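Local structure of neuraminidase (Influenza A virus, 4K3Y) at residues Glu96-Gln110 against Val113-Gly127. The protein is a neuraminidase-like beta-propeller protein of a bat influenza A virus, probably carried on the virion surface as a tetramer, whose own activity is uncertain. Sequence-based numbering, arbitrary orientation.
Sequences EAVGWSASSCHDGFQ and VLSVAGDGFVSILYG
Y126 OH donates to D107 OD2 over 2.6 Å, and the other carboxylate oxygen, OD1, accepts from the backbone N of both F109 and Q110. The first of these backbone bonds makes an Asx turn. The hydroxyl meets OD2 on its syn lone pair, with carboxylate and ring planes 71° apart; these bonds should fix the rotation of the acid. With CG of Y126 anti to the backbone N (chi1 -168°), the ring reaches the loop 107-110, and Q110 CB lies over one face, 3.8 Å from the centroid, as a CH-pi contact. Further along, strands 101-106 and 113-117 pair antiparallel, S103 and L114 exchanging two backbone bonds, S103 N to L114 O at 2.9 Å and L114 N to S103 O at 2.8 Å. At the far end S115 OG donates to V98 O (2.8 Å), approaching from above the carbonyl plane, and W100 N bonds to V116 O. A97 CB packs on L125 CD1 at 3.6 Å, where strand 94-98 lies against this sheet. The hairpin thus forms the first two strands of a four-stranded propeller blade continued by 121-126 and 129-134; strand 94-98 is the outermost strand of the preceding blade, and A102 and S115 both touch V79 of its neighbouring strand 78-83.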
loop_
_atom_site.group_PDB
_atom_site.type_symbol
_atom_site.label_atom_id
_atom_site.label_comp_id
_atom_site.label_asym_id
_atom_site.label_seq_id
_atom_site.Cartn_x
_atom_site.Cartn_y
_atom_site.Cartn_z
ATOM N N GLU C 96 8.850 13.244 -1.084
ATOM C CA GLU C 96 9.674 13.396 -2.277
ATOM C C GLU C 96 10.967 14.183 -2.067
ATOM O O GLU C 96 12.036 13.790 -2.559
ATOM C CB GLU C 96 8.837 14.007 -3.404
ATOM C CG GLU C 96 7.772 13.059 -3.956
ATOM C CD GLU C 96 8.333 12.051 -4.968
ATOM O OE1 GLU C 96 9.583 11.994 -5.142
ATOM O OE2 GLU C 96 7.513 11.326 -5.599
ATOM N N ALA C 97 10.871 15.288 -1.334
ATOM C CA ALA C 97 12.004 16.194 -1.163
ATOM C C ALA C 97 11.676 17.261 -0.135
ATOM O O ALA C 97 10.549 17.350 0.341
ATOM C CB ALA C 97 12.389 16.851 -2.503
ATOM N N VAL C 98 12.674 18.069 0.197
ATOM C CA VAL C 98 12.457 19.254 1.009
ATOM C C VAL C 98 12.413 20.445 0.070
ATOM O O VAL C 98 13.289 20.598 -0.783
ATOM C CB VAL C 98 13.598 19.456 2.000
ATOM C CG1 VAL C 98 13.174 20.402 3.119
ATOM C CG2 VAL C 98 14.022 18.116 2.567
ATOM N N GLY C 99 11.381 21.270 0.206
ATOM C CA GLY C 99 11.280 22.464 -0.604
ATOM C C GLY C 99 9.914 23.103 -0.592
ATOM O O GLY C 99 8.971 22.548 -0.014
ATOM N N TRP C 100 9.811 24.271 -1.230
ATOM C CA TRP C 100 8.528 24.963 -1.397
ATOM C C TRP C 100 8.152 25.011 -2.864
ATOM O O TRP C 100 7.052 25.428 -3.219
ATOM C CB TRP C 100 8.581 26.397 -0.862
ATOM C CG TRP C 100 9.865 26.798 -0.215
ATOM C CD1 TRP C 100 11.056 27.070 -0.836
ATOM C CD2 TRP C 100 10.085 27.014 1.191
ATOM N NE1 TRP C 100 12.005 27.421 0.099
ATOM C CE2 TRP C 100 11.433 27.398 1.348
ATOM C CE3 TRP C 100 9.271 26.918 2.331
ATOM C CZ2 TRP C 100 11.986 27.684 2.602
ATOM C CZ3 TRP C 100 9.821 27.201 3.569
ATOM C CH2 TRP C 100 11.162 27.579 3.695
ATOM N N SER C 101 9.073 24.587 -3.717
ATOM C CA SER C 101 8.873 24.724 -5.152
ATOM C C SER C 101 9.532 23.544 -5.868
ATOM O O SER C 101 10.719 23.253 -5.669
ATOM C CB SER C 101 9.444 26.065 -5.630
ATOM O OG SER C 101 9.495 26.152 -7.056
ATOM N N ALA C 102 8.754 22.851 -6.688
ATOM C CA ALA C 102 9.264 21.659 -7.342
ATOM C C ALA C 102 8.795 21.502 -8.778
ATOM O O ALA C 102 7.707 21.930 -9.153
ATOM C CB ALA C 102 8.932 20.393 -6.522
ATOM N N SER C 103 9.654 20.889 -9.573
ATOM C CA SER C 103 9.291 20.359 -10.870
ATOM C C SER C 103 9.694 18.873 -10.847
ATOM O O SER C 103 10.689 18.502 -10.200
ATOM C CB SER C 103 10.048 21.125 -11.950
ATOM O OG SER C 103 9.626 20.750 -13.246
ATOM N N SER C 104 8.925 18.006 -11.505
ATOM C CA SER C 104 9.365 16.600 -11.654
ATOM C C SER C 104 9.174 16.050 -13.068
ATOM O O SER C 104 8.403 16.608 -13.848
ATOM C CB SER C 104 8.680 15.679 -10.642
ATOM O OG SER C 104 7.298 15.591 -10.917
ATOM N N CYS C 105 9.889 14.969 -13.380
ATOM C CA CYS C 105 9.812 14.291 -14.679
ATOM C C CYS C 105 10.252 12.826 -14.495
ATOM O O CYS C 105 10.891 12.505 -13.492
ATOM C CB CYS C 105 10.580 14.964 -15.807
ATOM S SG CYS C 105 11.648 16.356 -15.328
ATOM N N HIS C 106 9.927 11.938 -15.441
ATOM C CA HIS C 106 10.349 10.522 -15.347
ATOM C C HIS C 106 10.909 10.015 -16.682
ATOM O O HIS C 106 10.272 10.180 -17.723
ATOM C CB HIS C 106 9.183 9.658 -14.880
ATOM C CG HIS C 106 9.567 8.246 -14.536
ATOM N ND1 HIS C 106 9.911 7.322 -15.486
ATOM C CD2 HIS C 106 9.624 7.623 -13.336
ATOM C CE1 HIS C 106 10.194 6.166 -14.883
ATOM N NE2 HIS C 106 10.029 6.329 -13.587
ATOM N N ASP C 107 12.078 9.373 -16.652
ATOM C CA ASP C 107 12.793 9.045 -17.897
ATOM C C ASP C 107 12.614 7.594 -18.331
ATOM O O ASP C 107 13.150 7.186 -19.356
ATOM C CB ASP C 107 14.295 9.360 -17.789
ATOM C CG ASP C 107 14.971 8.610 -16.647
ATOM O OD1 ASP C 107 14.341 7.691 -16.055
ATOM O OD2 ASP C 107 16.148 8.940 -16.350
ATOM N N GLY C 108 11.869 6.818 -17.548
ATOM C CA GLY C 108 11.680 5.407 -17.837
ATOM C C GLY C 108 12.325 4.562 -16.756
ATOM O O GLY C 108 11.898 3.431 -16.481
ATOM N N PHE C 109 13.351 5.132 -16.131
ATOM C CA PHE C 109 14.062 4.476 -15.039
ATOM C C PHE C 109 13.601 5.017 -13.694
ATOM O O PHE C 109 13.007 4.289 -12.897
ATOM C CB PHE C 109 15.572 4.651 -15.215
ATOM C CG PHE C 109 16.032 4.389 -16.616
ATOM C CD1 PHE C 109 15.872 3.125 -17.184
ATOM C CD2 PHE C 109 16.598 5.403 -17.380
ATOM C CE1 PHE C 109 16.276 2.875 -18.487
ATOM C CE2 PHE C 109 17.001 5.166 -18.681
ATOM C CZ PHE C 109 16.841 3.896 -19.237
ATOM N N GLN C 110 13.852 6.299 -13.449
ATOM C CA GLN C 110 13.440 6.894 -12.184
ATOM C C GLN C 110 12.793 8.287 -12.291
ATOM O O GLN C 110 12.890 8.977 -13.327
ATOM C CB GLN C 110 14.630 6.940 -11.227
ATOM C CG GLN C 110 14.422 6.135 -9.965
ATOM C CD GLN C 110 14.875 4.712 -10.106
ATOM O OE1 GLN C 110 15.714 4.399 -10.948
ATOM N NE2 GLN C 110 14.321 3.834 -9.285
ATOM N N VAL C 113 13.362 14.833 -9.545
ATOM C CA VAL C 113 12.636 15.881 -8.850
ATOM C C VAL C 113 13.540 17.080 -8.568
ATOM O O VAL C 113 14.511 16.974 -7.810
ATOM C CB VAL C 113 12.064 15.360 -7.523
ATOM C CG1 VAL C 113 11.432 16.498 -6.726
ATOM C CG2 VAL C 113 11.056 14.247 -7.780
ATOM N N LEU C 114 13.230 18.220 -9.184
ATOM C CA LEU C 114 13.934 19.457 -8.851
ATOM C C LEU C 114 13.172 20.209 -7.781
ATOM O O LEU C 114 12.011 20.561 -7.977
ATOM C CB LEU C 114 14.133 20.343 -10.071
ATOM C CG LEU C 114 14.982 19.659 -11.139
ATOM C CD1 LEU C 114 14.076 18.962 -12.153
ATOM C CD2 LEU C 114 15.920 20.648 -11.810
ATOM N N SER C 115 13.830 20.446 -6.650
ATOM C CA SER C 115 13.187 21.078 -5.507
ATOM C C SER C 115 14.004 22.260 -4.979
ATOM O O SER C 115 15.191 22.119 -4.676
ATOM C CB SER C 115 12.947 20.044 -4.399
ATOM O OG SER C 115 12.207 20.604 -3.322
ATOM N N VAL C 116 13.355 23.422 -4.883
ATOM C CA VAL C 116 13.959 24.628 -4.305
ATOM C C VAL C 116 13.820 24.634 -2.783
ATOM O O VAL C 116 12.725 24.465 -2.257
ATOM C CB VAL C 116 13.292 25.925 -4.844
ATOM C CG1 VAL C 116 13.890 27.168 -4.160
ATOM C CG2 VAL C 116 13.442 26.022 -6.351
ATOM N N ALA C 117 14.926 24.857 -2.084
ATOM C CA ALA C 117 14.939 24.821 -0.628
ATOM C C ALA C 117 15.883 25.889 -0.095
ATOM O O ALA C 117 16.505 26.614 -0.880
ATOM C CB ALA C 117 15.360 23.437 -0.134
ATOM N N GLY C 118 15.988 25.983 1.230
ATOM C CA GLY C 118 16.899 26.918 1.875
ATOM C C GLY C 118 16.677 28.367 1.482
ATOM O O GLY C 118 15.570 28.891 1.611
ATOM N N ASP C 119 17.735 29.008 0.994
ATOM C CA ASP C 119 17.673 30.399 0.547
ATOM C C ASP C 119 17.376 30.489 -0.956
ATOM O O ASP C 119 17.381 31.581 -1.548
ATOM C CB ASP C 119 18.984 31.117 0.894
ATOM C CG ASP C 119 20.208 30.218 0.734
ATOM O OD1 ASP C 119 20.309 29.510 -0.294
ATOM O OD2 ASP C 119 21.067 30.220 1.646
ATOM N N GLY C 120 17.115 29.327 -1.559
ATOM C CA GLY C 120 16.811 29.249 -2.972
ATOM C C GLY C 120 17.852 28.566 -3.847
ATOM O O GLY C 120 18.087 28.992 -4.979
ATOM N N PHE C 121 18.484 27.513 -3.341
ATOM C CA PHE C 121 19.264 26.633 -4.211
ATOM C C PHE C 121 18.356 25.492 -4.673
ATOM O O PHE C 121 17.329 25.202 -4.052
ATOM C CB PHE C 121 20.480 26.063 -3.487
ATOM C CG PHE C 121 20.128 25.273 -2.255
ATOM C CD1 PHE C 121 19.981 25.908 -1.026
ATOM C CD2 PHE C 121 19.930 23.898 -2.324
ATOM C CE1 PHE C 121 19.649 25.189 0.110
ATOM C CE2 PHE C 121 19.593 23.175 -1.192
ATOM C CZ PHE C 121 19.454 23.820 0.028
ATOM N N VAL C 122 18.718 24.848 -5.768
ATOM C CA VAL C 122 17.922 23.731 -6.237
ATOM C C VAL C 122 18.636 22.408 -5.998
ATOM O O VAL C 122 19.751 22.204 -6.469
ATOM C CB VAL C 122 17.582 23.873 -7.718
ATOM C CG1 VAL C 122 17.004 22.567 -8.254
ATOM C CG2 VAL C 122 16.610 25.030 -7.908
ATOM N N SER C 123 17.995 21.514 -5.256
ATOM C CA SER C 123 18.517 20.166 -5.097
ATOM C C SER C 123 17.865 19.278 -6.146
ATOM O O SER C 123 16.684 19.435 -6.460
ATOM C CB SER C 123 18.286 19.636 -3.672
ATOM O OG SER C 123 16.921 19.697 -3.284
ATOM N N ILE C 124 18.645 18.374 -6.727
ATOM C CA ILE C 124 18.092 17.418 -7.688
ATOM C C ILE C 124 18.061 16.003 -7.105
ATOM O O ILE C 124 19.086 15.475 -6.655
ATOM C CB ILE C 124 18.854 17.431 -9.029
ATOM C CG1 ILE C 124 18.960 18.871 -9.554
ATOM C CG2 ILE C 124 18.173 16.504 -10.037
ATOM C CD1 ILE C 124 19.641 19.000 -10.897
ATOM N N LEU C 125 16.876 15.396 -7.092
ATOM C CA LEU C 125 16.745 14.024 -6.610
ATOM C C LEU C 125 16.372 13.058 -7.737
ATOM O O LEU C 125 15.447 13.315 -8.515
ATOM C CB LEU C 125 15.759 13.925 -5.442
ATOM C CG LEU C 125 16.102 14.739 -4.193
ATOM C CD1 LEU C 125 15.481 16.138 -4.286
ATOM C CD2 LEU C 125 15.657 14.029 -2.935
ATOM N N TYR C 126 17.121 11.960 -7.823
ATOM C CA TYR C 126 16.876 10.914 -8.808
ATOM C C TYR C 126 16.648 9.608 -8.052
ATOM O O TYR C 126 17.538 9.142 -7.339
ATOM C CB TYR C 126 18.081 10.799 -9.716
ATOM C CG TYR C 126 17.835 9.959 -10.932
ATOM C CD1 TYR C 126 17.113 10.464 -12.003
ATOM C CD2 TYR C 126 18.331 8.660 -11.018
ATOM C CE1 TYR C 126 16.891 9.703 -13.137
ATOM C CE2 TYR C 126 18.113 7.883 -12.147
ATOM C CZ TYR C 126 17.388 8.407 -13.207
ATOM O OH TYR C 126 17.157 7.644 -14.337
ATOM N N GLY C 127 15.469 9.006 -8.210
ATOM C CA GLY C 127 14.983 8.090 -7.191
ATOM C C GLY C 127 14.767 8.993 -5.996
ATOM O O GLY C 127 14.220 10.106 -6.142
#